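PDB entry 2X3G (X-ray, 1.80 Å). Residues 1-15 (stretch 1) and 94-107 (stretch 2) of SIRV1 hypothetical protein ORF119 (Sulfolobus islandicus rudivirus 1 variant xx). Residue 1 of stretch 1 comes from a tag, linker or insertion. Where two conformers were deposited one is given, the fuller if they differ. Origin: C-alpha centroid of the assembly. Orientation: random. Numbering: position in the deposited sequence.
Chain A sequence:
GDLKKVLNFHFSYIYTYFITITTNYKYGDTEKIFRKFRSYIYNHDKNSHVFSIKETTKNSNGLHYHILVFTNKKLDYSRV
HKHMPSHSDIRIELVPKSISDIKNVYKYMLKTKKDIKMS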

ATOM      1  N   GLY A   1      -6.733 -13.410   5.210  1.00 37.07           N
ATOM      2  CA  GLY A   1      -6.103 -13.870   3.921  1.00 36.90           C
ATOM      3  C   GLY A   1      -4.604 -14.019   4.113  1.00 34.58           C
ATOM      4  O   GLY A   1      -4.090 -15.117   4.391  1.00 34.01           O
ATOM      5  N   ASP A   2      -3.887 -12.911   3.971  1.00 33.23           N
ATOM      6  CA  ASP A   2      -2.565 -12.840   4.551  1.00 30.43           C
ATOM      7  C   ASP A   2      -2.722 -12.949   6.075  1.00 28.58           C
ATOM      8  O   ASP A   2      -1.962 -13.643   6.729  1.00 25.99           O
ATOM      9  CB  ASP A   2      -1.841 -11.539   4.171  1.00 31.27           C
ATOM     10  CG  ASP A   2      -1.149 -11.612   2.804  1.00 33.42           C
ATOM     11  OD1 ASP A   2      -0.689 -12.709   2.406  1.00 34.39           O
ATOM     12  OD2 ASP A   2      -1.047 -10.557   2.140  1.00 34.48           O
ATOM     13  N   LEU A   3      -3.726 -12.275   6.631  1.00 28.14           N
ATOM     14  CA  LEU A   3      -3.900 -12.236   8.083  1.00 27.47           C
ATOM     15  C   LEU A   3      -4.261 -13.605   8.649  1.00 26.77           C
ATOM     16  O   LEU A   3      -3.768 -13.982   9.701  1.00 24.99           O
ATOM     17  CB  LEU A   3      -4.963 -11.202   8.483  1.00 28.33           C
ATOM     18  CG  LEU A   3      -5.307 -11.083   9.975  1.00 28.04           C
ATOM     19  CD1 LEU A   3      -4.076 -10.828  10.845  1.00 26.28           C
ATOM     20  CD2 LEU A   3      -6.343  -9.978  10.192  1.00 30.09           C
ATOM     21  N   LYS A   4      -5.136 -14.343   7.968  1.00 27.56           N
ATOM     22  CA  LYS A   4      -5.468 -15.690   8.421  1.00 27.52           C
ATOM     23  C   LYS A   4      -4.214 -16.564   8.410  1.00 25.46           C
ATOM     24  O   LYS A   4      -4.010 -17.353   9.330  1.00 23.56           O
ATOM     25  CB  LYS A   4      -6.610 -16.315   7.603  1.00 30.35           C
ATOM     26  CG  LYS A   4      -6.412 -16.355   6.084  1.00 33.52           C
ATOM     27  CD  LYS A   4      -6.167 -17.775   5.530  1.00 35.83           C
ATOM     28  CE  LYS A   4      -6.342 -17.829   4.012  1.00 37.11           C
ATOM     29  NZ  LYS A   4      -5.313 -17.041   3.284  1.00 37.82           N
ATOM     30  N   LYS A   5      -3.360 -16.395   7.399  1.00 24.87           N
ATOM     31  CA  LYS A   5      -2.097 -17.134   7.361  1.00 24.19           C
ATOM     32  C   LYS A   5      -1.197 -16.683   8.514  1.00 21.57           C
ATOM     33  O   LYS A   5      -0.628 -17.515   9.223  1.00 19.75           O
ATOM     34  CB  LYS A   5      -1.350 -16.941   6.036  1.00 25.47           C
ATOM     35  CG  LYS A   5      -1.861 -17.769   4.868  1.00 28.89           C
ATOM     36  CD  LYS A   5      -0.924 -17.583   3.655  1.00 29.64           C
ATOM     37  CE  LYS A   5      -0.978 -18.765   2.689  1.00 32.31           C
ATOM     38  NZ  LYS A   5      -2.243 -18.890   1.937  1.00 36.25           N
ATOM     39  N   VAL A   6      -1.090 -15.370   8.707  1.00 20.19           N
ATOM     40  CA  VAL A   6      -0.269 -14.822   9.795  1.00 18.89           C
ATOM     41  C   VAL A   6      -0.724 -15.377  11.140  1.00 18.36           C
ATOM     42  O   VAL A   6       0.094 -15.768  11.950  1.00 17.79           O
ATOM     43  CB  VAL A   6      -0.261 -13.268   9.797  1.00 18.98           C
ATOM     44  CG1 VAL A   6       0.231 -12.695  11.145  1.00 16.73           C
ATOM     45  CG2 VAL A   6       0.612 -12.745   8.635  1.00 18.93           C
ATOM     46  N   LEU A   7      -2.025 -15.422  11.391  1.00 18.81           N
ATOM     47  CA  LEU A   7      -2.511 -15.971  12.665  1.00 19.51           C
ATOM     48  C   LEU A   7      -2.206 -17.446  12.839  1.00 18.79           C
ATOM     49  O   LEU A   7      -1.790 -17.887  13.904  1.00 18.68           O
ATOM     50  CB  LEU A   7      -4.014 -15.794  12.782  1.00 20.63           C
ATOM     51  CG  LEU A   7      -4.438 -14.343  12.896  1.00 22.40           C
ATOM     52  CD1 LEU A   7      -5.869 -14.208  12.484  1.00 24.75           C
ATOM     53  CD2 LEU A   7      -4.198 -13.798  14.311  1.00 24.58           C
ATOM     54  N   ASN A   8      -2.445 -18.201  11.783  1.00 19.58           N
ATOM     55  CA  ASN A   8      -2.129 -19.621  11.766  1.00 19.38           C
ATOM     56  C   ASN A   8      -0.660 -19.918  12.067  1.00 18.11           C
ATOM     57  O   ASN A   8      -0.350 -20.760  12.917  1.00 17.34           O
ATOM     58  CB  ASN A   8      -2.572 -20.268  10.447  0.65 20.79           C
ATOM     59  CG  ASN A   8      -4.010 -20.740  10.491  0.65 24.28           C
ATOM     60  OD1 ASN A   8      -4.501 -21.144  11.546  0.65 28.30           O
ATOM     61  ND2 ASN A   8      -4.698 -20.701   9.343  0.65 27.41           N
ATOM     62  N   PHE A   9       0.244 -19.214  11.397  1.00 17.25           N
ATOM     63  CA  PHE A   9       1.667 -19.414  11.626  1.00 15.90           C
ATOM     64  C   PHE A   9       2.049 -18.913  13.012  1.00 15.05           C
ATOM     65  O   PHE A   9       2.800 -19.555  13.727  1.00 15.58           O
ATOM     66  CB  PHE A   9       2.516 -18.704  10.566  1.00 15.50           C
ATOM     67  CG  PHE A   9       2.294 -19.179   9.157  1.00 16.78           C
ATOM     68  CD1 PHE A   9       1.796 -20.440   8.873  1.00 17.63           C
ATOM     69  CD2 PHE A   9       2.637 -18.360   8.099  1.00 17.09           C
ATOM     70  CE1 PHE A   9       1.621 -20.848   7.569  1.00 19.82           C
ATOM     71  CE2 PHE A   9       2.473 -18.773   6.803  1.00 18.83           C
ATOM     72  CZ  PHE A   9       1.956 -20.003   6.532  1.00 18.33           C
ATOM     73  N   HIS A  10       1.510 -17.774  13.430  1.00 14.63           N
ATOM     74  CA  HIS A  10       1.875 -17.233  14.737  1.00 13.99           C
ATOM     75  C   HIS A  10       1.656 -18.266  15.844  1.00 14.23           C
ATOM     76  O   HIS A  10       2.458 -18.387  16.768  1.00 14.02           O
ATOM     77  CB  HIS A  10       1.030 -16.009  15.050  1.00 13.31           C
ATOM     78  CG  HIS A  10       1.454 -15.286  16.284  1.00 13.37           C
ATOM     79  ND1 HIS A  10       2.768 -15.016  16.581  1.00 13.12           N
ATOM     80  CD2 HIS A  10       0.723 -14.766  17.299  1.00 11.86           C
ATOM     81  CE1 HIS A  10       2.833 -14.354  17.724  1.00 14.32           C
ATOM     82  NE2 HIS A  10       1.604 -14.170  18.167  1.00 14.13           N
ATOM     83  N   PHE A  11       0.569 -19.012  15.732  1.00 14.51           N
ATOM     84  CA  PHE A  11       0.165 -19.918  16.795  1.00 14.69           C
ATOM     85  C   PHE A  11       0.507 -21.371  16.503  1.00 15.11           C
ATOM     86  O   PHE A  11       0.006 -22.267  17.193  1.00 15.38           O
ATOM     87  CB  PHE A  11      -1.325 -19.729  17.085  1.00 15.58           C
ATOM     88  CG  PHE A  11      -1.654 -18.453  17.786  1.00 15.43           C
ATOM     89  CD1 PHE A  11      -1.223 -18.247  19.083  1.00 16.67           C
ATOM     90  CD2 PHE A  11      -2.423 -17.460  17.169  1.00 15.94           C
ATOM     91  CE1 PHE A  11      -1.544 -17.080  19.758  1.00 18.96           C
ATOM     92  CE2 PHE A  11      -2.755 -16.303  17.840  1.00 17.53           C
ATOM     93  CZ  PHE A  11      -2.312 -16.104  19.126  1.00 17.96           C
ATOM     94  N   SER A  12       1.358 -21.615  15.498  1.00 14.45           N
ATOM     95  CA  SER A  12       1.890 -22.954  15.221  1.00 14.93           C
ATOM     96  C   SER A  12       3.413 -23.015  15.192  1.00 14.67           C
ATOM     97  O   SER A  12       3.985 -24.099  15.158  1.00 14.09           O
ATOM     98  CB  SER A  12       1.322 -23.502  13.900  1.00 15.23           C
ATOM     99  OG  SER A  12       1.420 -22.558  12.843  1.00 14.97           O
ATOM    100  N   TYR A  13       4.072 -21.855  15.196  1.00 14.39           N
ATOM    101  CA  TYR A  13       5.527 -21.771  15.266  1.00 14.88           C
ATOM    102  C   TYR A  13       5.967 -21.231  16.608  1.00 14.75           C
ATOM    103  O   TYR A  13       5.332 -20.347  17.156  1.00 15.23           O
ATOM    104  CB  TYR A  13       6.069 -20.888  14.117  1.00 14.41           C
ATOM    105  CG  TYR A  13       6.006 -21.611  12.805  1.00 15.16           C
ATOM    106  CD1 TYR A  13       7.122 -22.271  12.293  1.00 15.17           C
ATOM    107  CD2 TYR A  13       4.826 -21.721  12.099  1.00 13.67           C
ATOM    108  CE1 TYR A  13       7.053 -22.949  11.120  1.00 16.00           C
ATOM    109  CE2 TYR A  13       4.753 -22.395  10.918  1.00 16.01           C
ATOM    110  CZ  TYR A  13       5.871 -23.032  10.431  1.00 16.85           C
ATOM    111  OH  TYR A  13       5.814 -23.751   9.258  1.00 16.98           O
ATOM    112  N   ILE A  14       7.090 -21.738  17.121  1.00 15.60           N
ATOM    113  CA  ILE A  14       7.514 -21.349  18.461  1.00 15.97           C
ATOM    114  C   ILE A  14       7.837 -19.862  18.490  1.00 15.26           C
ATOM    115  O   ILE A  14       7.380 -19.139  19.377  1.00 16.45           O
ATOM    116  CB  ILE A  14       8.721 -22.200  18.934  1.00 16.09           C
ATOM    117  CG1 ILE A  14       8.297 -23.660  19.127  1.00 17.49           C
ATOM    118  CG2 ILE A  14       9.278 -21.674  20.237  1.00 15.96           C
ATOM    119  CD1 ILE A  14       9.470 -24.593  19.227  1.00 18.97           C
ATOM    120  N   TYR A  15       8.541 -19.401  17.462  1.00 14.78           N
ATOM    121  CA  TYR A  15       9.046 -18.032  17.419  1.00 14.50           C
ATOM    122  C   TYR A  15       8.446 -17.242  16.269  1.00 14.41           C
ATOM    123  O   TYR A  15       8.457 -17.696  15.133  1.00 15.61           O
ATOM    124  CB  TYR A  15      10.564 -18.028  17.288  1.00 15.72           C
ATOM    125  CG  TYR A  15      11.245 -18.869  18.339  1.00 15.06           C
ATOM    126  CD1 TYR A  15      11.303 -18.424  19.647  1.00 18.72           C
ATOM    127  CD2 TYR A  15      11.795 -20.128  18.033  1.00 18.07           C
ATOM    128  CE1 TYR A  15      11.893 -19.208  20.644  1.00 20.25           C
ATOM    129  CE2 TYR A  15      12.378 -20.904  19.005  1.00 18.54           C
ATOM    130  CZ  TYR A  15      12.444 -20.436  20.304  1.00 19.74           C
ATOM    131  OH  TYR A  15      13.022 -21.189  21.298  1.00 21.05           O
ATOM    132  N   LEU A  94      10.328 -10.282  19.599  1.00 17.56           N
ATOM    133  CA  LEU A  94       9.571 -11.515  19.605  1.00 17.02           C
ATOM    134  C   LEU A  94       8.160 -11.124  19.879  1.00 17.26           C
ATOM    135  O   LEU A  94       7.887 -10.456  20.874  1.00 18.95           O
ATOM    136  CB  LEU A  94      10.050 -12.468  20.709  1.00 18.25           C
ATOM    137  CG  LEU A  94      10.900 -13.659  20.315  1.00 19.17           C
ATOM    138  CD1 LEU A  94      11.064 -14.542  21.567  1.00 22.64           C
ATOM    139  CD2 LEU A  94      10.298 -14.471  19.162  1.00 17.83           C
ATOM    140  N   VAL A  95       7.243 -11.515  19.005  1.00 15.95           N
ATOM    141  CA  VAL A  95       5.847 -11.163  19.196  1.00 15.96           C
ATOM    142  C   VAL A  95       5.206 -12.169  20.141  1.00 16.45           C
ATOM    143  O   VAL A  95       5.157 -13.349  19.818  1.00 16.72           O
ATOM    144  CB  VAL A  95       5.068 -11.186  17.865  1.00 15.64           C
ATOM    145  CG1 VAL A  95       3.613 -10.781  18.132  1.00 16.02           C
ATOM    146  CG2 VAL A  95       5.744 -10.236  16.858  1.00 16.37           C
ATOM    147  N   PRO A  96       4.675 -11.703  21.285  1.00 17.59           N
ATOM    148  CA  PRO A  96       4.062 -12.692  22.193  1.00 17.66           C
ATOM    149  C   PRO A  96       2.866 -13.420  21.566  1.00 17.54           C
ATOM    150  O   PRO A  96       2.177 -12.885  20.676  1.00 16.89           O
ATOM    151  CB  PRO A  96       3.620 -11.848  23.393  1.00 19.01           C
ATOM    152  CG  PRO A  96       4.440 -10.570  23.290  1.00 19.65           C
ATOM    153  CD  PRO A  96       4.575 -10.332  21.823  1.00 18.20           C
ATOM    154  N   LYS A  97       2.600 -14.618  22.071  1.00 17.69           N
ATOM    155  CA  LYS A  97       1.498 -15.442  21.574  1.00 17.74           C
ATOM    156  C   LYS A  97       0.138 -14.968  22.055  1.00 19.02           C
ATOM    157  O   LYS A  97      -0.560 -15.667  22.821  1.00 18.93           O
ATOM    158  CB  LYS A  97       1.706 -16.895  21.981  1.00 17.00           C
ATOM    159  CG  LYS A  97       3.037 -17.505  21.468  1.00 15.90           C
ATOM    160  CD  LYS A  97       3.242 -17.263  19.960  1.00 13.40           C
ATOM    161  CE  LYS A  97       4.468 -18.077  19.464  1.00 14.62           C
ATOM    162  NZ  LYS A  97       4.840 -17.780  18.054  1.00 13.12           N
ATOM    163  N   SER A  98      -0.255 -13.774  21.611  1.00 20.04           N
ATOM    164  CA  SER A  98      -1.562 -13.233  21.909  1.00 21.77           C
ATOM    165  C   SER A  98      -2.141 -12.744  20.594  1.00 21.60           C
ATOM    166  O   SER A  98      -1.387 -12.306  19.721  1.00 19.99           O
ATOM    167  CB  SER A  98      -1.495 -12.121  22.968  1.00 23.68           C
ATOM    168  OG  SER A  98      -1.628 -10.818  22.432  1.00 25.70           O
ATOM    169  N   ILE A  99      -3.459 -12.891  20.446  1.00 21.43           N
ATOM    170  CA  ILE A  99      -4.155 -12.505  19.214  1.00 22.26           C
ATOM    171  C   ILE A  99      -4.043 -11.010  19.025  1.00 21.85           C
ATOM    172  O   ILE A  99      -3.763 -10.536  17.926  1.00 20.81           O
ATOM    173  CB  ILE A  99      -5.637 -12.922  19.207  1.00 23.05           C
ATOM    174  CG1 ILE A  99      -5.758 -14.448  19.181  1.00 24.51           C
ATOM    175  CG2 ILE A  99      -6.372 -12.317  17.997  1.00 24.24           C
ATOM    176  CD1 ILE A  99      -7.132 -14.992  19.464  1.00 25.19           C
ATOM    177  N   SER A 100      -4.253 -10.269  20.108  1.00 22.97           N
ATOM    178  CA  SER A 100      -4.174  -8.813  20.073  1.00 23.88           C
ATOM    179  C   SER A 100      -2.819  -8.324  19.602  1.00 22.45           C
ATOM    180  O   SER A 100      -2.748  -7.401  18.803  1.00 21.99           O
ATOM    181  CB  SER A 100      -4.477  -8.220  21.447  1.00 25.14           C
ATOM    182  OG  SER A 100      -4.234  -6.826  21.422  1.00 29.10           O
ATOM    183  N   ASP A 101      -1.746  -8.958  20.076  1.00 21.13           N
ATOM    184  CA  ASP A 101      -0.409  -8.511  19.736  1.00 20.50           C
ATOM    185  C   ASP A 101      -0.094  -8.754  18.277  1.00 19.13           C
ATOM    186  O   ASP A 101       0.416  -7.859  17.619  1.00 19.00           O
ATOM    187  CB  ASP A 101       0.646  -9.178  20.602  1.00 20.15           C
ATOM    188  CG  ASP A 101       0.696  -8.611  21.996  1.00 23.19           C
ATOM    189  OD1 ASP A 101       0.175  -7.498  22.240  1.00 29.58           O
ATOM    190  OD2 ASP A 101       1.236  -9.303  22.861  1.00 26.91           O
ATOM    191  N   ILE A 102      -0.384  -9.947  17.767  1.00 17.97           N
ATOM    192  CA  ILE A 102      -0.059 -10.254  16.365  1.00 17.45           C
ATOM    193  C   ILE A 102      -0.925  -9.423  15.411  1.00 18.37           C
ATOM    194  O   ILE A 102      -0.415  -8.913  14.415  1.00 17.82           O
ATOM    195  CB  ILE A 102      -0.083 -11.797  16.034  1.00 16.59           C
ATOM    196  CG1 ILE A 102       0.582 -12.052  14.670  1.00 17.40           C
ATOM    197  CG2 ILE A 102      -1.478 -12.394  16.100  1.00 16.38           C
ATOM    198  CD1 ILE A 102       2.065 -11.672  14.655  1.00 17.78           C
ATOM    199  N   LYS A 103      -2.203  -9.243  15.741  1.00 18.64           N
ATOM    200  CA  LYS A 103      -3.070  -8.393  14.942  1.00 20.48           C
ATOM    201  C   LYS A 103      -2.630  -6.947  14.933  1.00 20.06           C
ATOM    202  O   LYS A 103      -2.727  -6.292  13.916  1.00 20.49           O
ATOM    203  CB  LYS A 103      -4.508  -8.501  15.408  1.00 22.06           C
ATOM    204  CG  LYS A 103      -5.135  -9.825  15.065  1.00 23.20           C
ATOM    205  CD  LYS A 103      -6.609  -9.810  15.387  1.00 25.22           C
ATOM    206  CE  LYS A 103      -7.279 -11.062  14.858  1.00 26.12           C
ATOM    207  NZ  LYS A 103      -8.711 -11.067  15.161  1.00 28.58           N
ATOM    208  N   ASN A 104      -2.160  -6.432  16.062  1.00 20.14           N
ATOM    209  CA  ASN A 104      -1.663  -5.047  16.093  1.00 21.26           C
ATOM    210  C   ASN A 104      -0.382  -4.895  15.254  1.00 20.03           C
ATOM    211  O   ASN A 104      -0.157  -3.859  14.600  1.00 20.28           O
ATOM    212  CB  ASN A 104      -1.437  -4.583  17.537  1.00 21.69           C
ATOM    213  CG  ASN A 104      -2.723  -4.196  18.241  1.00 23.84           C
ATOM    214  OD1 ASN A 104      -3.681  -3.709  17.624  1.00 28.50           O
ATOM    215  ND2 ASN A 104      -2.741  -4.375  19.557  1.00 24.51           N
ATOM    216  N   VAL A 105       0.445  -5.930  15.268  1.00 19.10           N
ATOM    217  CA  VAL A 105       1.662  -5.944  14.451  1.00 19.14           C
ATOM    218  C   VAL A 105       1.280  -5.983  12.968  1.00 18.97           C
ATOM    219  O   VAL A 105       1.753  -5.177  12.189  1.00 19.81           O
ATOM    220  CB  VAL A 105       2.620  -7.116  14.808  1.00 18.41           C
ATOM    221  CG1 VAL A 105       3.644  -7.318  13.741  1.00 19.98           C
ATOM    222  CG2 VAL A 105       3.315  -6.886  16.150  1.00 19.66           C
ATOM    223  N   TYR A 106       0.411  -6.903  12.597  1.00 19.25           N
ATOM    224  CA  TYR A 106      -0.084  -6.975  11.214  1.00 20.00           C
ATOM    225  C   TYR A 106      -0.664  -5.648  10.724  1.00 21.58           C
ATOM    226  O   TYR A 106      -0.378  -5.190   9.608  1.00 21.29           O
ATOM    227  CB  TYR A 106      -1.145  -8.057  11.111  1.00 20.46           C
ATOM    228  CG  TYR A 106      -1.674  -8.227   9.709  1.00 21.37           C
ATOM    229  CD1 TYR A 106      -1.005  -9.038   8.788  1.00 22.17           C
ATOM    230  CD2 TYR A 106      -2.829  -7.579   9.295  1.00 23.79           C
ATOM    231  CE1 TYR A 106      -1.479  -9.196   7.507  1.00 21.75           C
ATOM    232  CE2 TYR A 106      -3.309  -7.740   7.995  1.00 24.59           C
ATOM    233  CZ  TYR A 106      -2.611  -8.562   7.117  1.00 24.00           C
ATOM    234  OH  TYR A 106      -3.046  -8.739   5.835  1.00 25.82           O
ATOM    235  N   LYS A 107      -1.511  -5.047  11.554  1.00 22.73           N
ATOM    236  CA  LYS A 107      -2.146  -3.779  11.232  1.00 24.16           C
ATOM    237  C   LYS A 107      -1.083  -2.710  10.992  1.00 24.20           C
ATOM    238  O   LYS A 107      -1.170  -1.925  10.042  1.00 23.93           O
ATOM    239  CB  LYS A 107      -3.108  -3.389  12.364  1.00 25.87           C
ATOM    240  CG  LYS A 107      -3.823  -2.075  12.204  1.00 28.27           C
ATOM    241  CD  LYS A 107      -5.210  -2.058  12.930  1.00 30.67           C
ATOM    242  CE  LYS A 107      -5.478  -0.742  13.645  1.00 34.11           C
ATOM    243  NZ  LYS A 107      -6.904  -0.615  14.207  1.00 37.33           N
TER
HETATM  244  O   HOH W   1      -1.749  -8.496   3.448  1.00 28.90           O
HETATM  245  O   HOH W   2      -5.700 -10.148   5.458  1.00 44.08           O

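Two helices that run in roughly opposite directions can be held together by apolar side chains packed between them, with hydrogen bonds, direct or through water, near the ends of the helices. The pairing of residues 1-15 with residues 94-107 of ORF119 illustrates the principle. Helix 2-10 and helix 99-107 approach to 10.4 Å between axes, with 139° between their N-to-C directions, so the register runs in reverse: Tyr15 lies across from Leu94, Phe11 from Lys97, Leu7 from Ile102 and Leu3 from Tyr106. In all, 822 Å² of surface is buried, counting both sides.

Stretch 2 opens with Leu94, whose CD2 reaches to 4.0 Å from CB of Tyr15, an apolar contact near the plane of the tyrosine ring. At Val95 and Pro96 the backbone carbonyls turn to the edge of the His10 imidazole. CE1 of His10 lies 3.3 Å from Val95 O, and NE2 of His10 donates a hydrogen bond to Pro96 O at 2.9 Å. This bond gives a buried ring nitrogen a partner and fixes the imidazole edge against the loop.

Lys97 is the polar centre of the contact. Its NZ donates to His10 O at 2.8 Å and to Tyr13 O at 2.8 Å. The first of these carbonyls belongs to the last residue of helix 2-10 and the second to the loop beyond it, where Phe11 has already left helical torsions; the ammonium group therefore ties the end of the helix to the chain that follows. The aliphatic part of the same side chain is also used: CD of Lys97 sits 4.0 Å from the centroid of the His10 ring, over one face, in a CH-pi contact.

Ser98 occupies the N-cap position of the second helix. Its OG accepts a hydrogen bond from Asp101 N at 3.0 Å, satisfying an amide that has no carbonyl of a preceding helical turn to bond. The Phe11 ring presents its edge to this helix start, with CE1 3.5 Å from Lys97 O, while CE2 of Phe11 meets CG1 of Ile99 at 3.8 Å.

Ile102 points toward stretch 1 and closes the other face of His10, its CB lying 3.7 Å from the ring centroid. The imidazole is thus clamped between lysine methylene and isoleucine while its edge bonds to the loop. Ile102 also packs CG1 against CG1 of Val6 at 3.6 Å and CG2 against CD2 of Leu7 at 3.5 Å. Lys103, an exposed residue, adds a looser contact, its CG 4.2 Å from CD2 of Leu7.

Tyr106 completes the interface. CD1 of Leu3 lies over its ring face, 4.0 Å from the centroid, and CG2 of Val6 comes to 4.0 Å from CD1 of Tyr106. Its hydroxyl reaches the start of helix 2-10 through two waters: one bridges Tyr106 OH (2.7 Å from the water oxygen) to Asp2 OD2 (2.5 Å), the other Tyr106 OH (3.0 Å) to Leu3 N (3.1 Å).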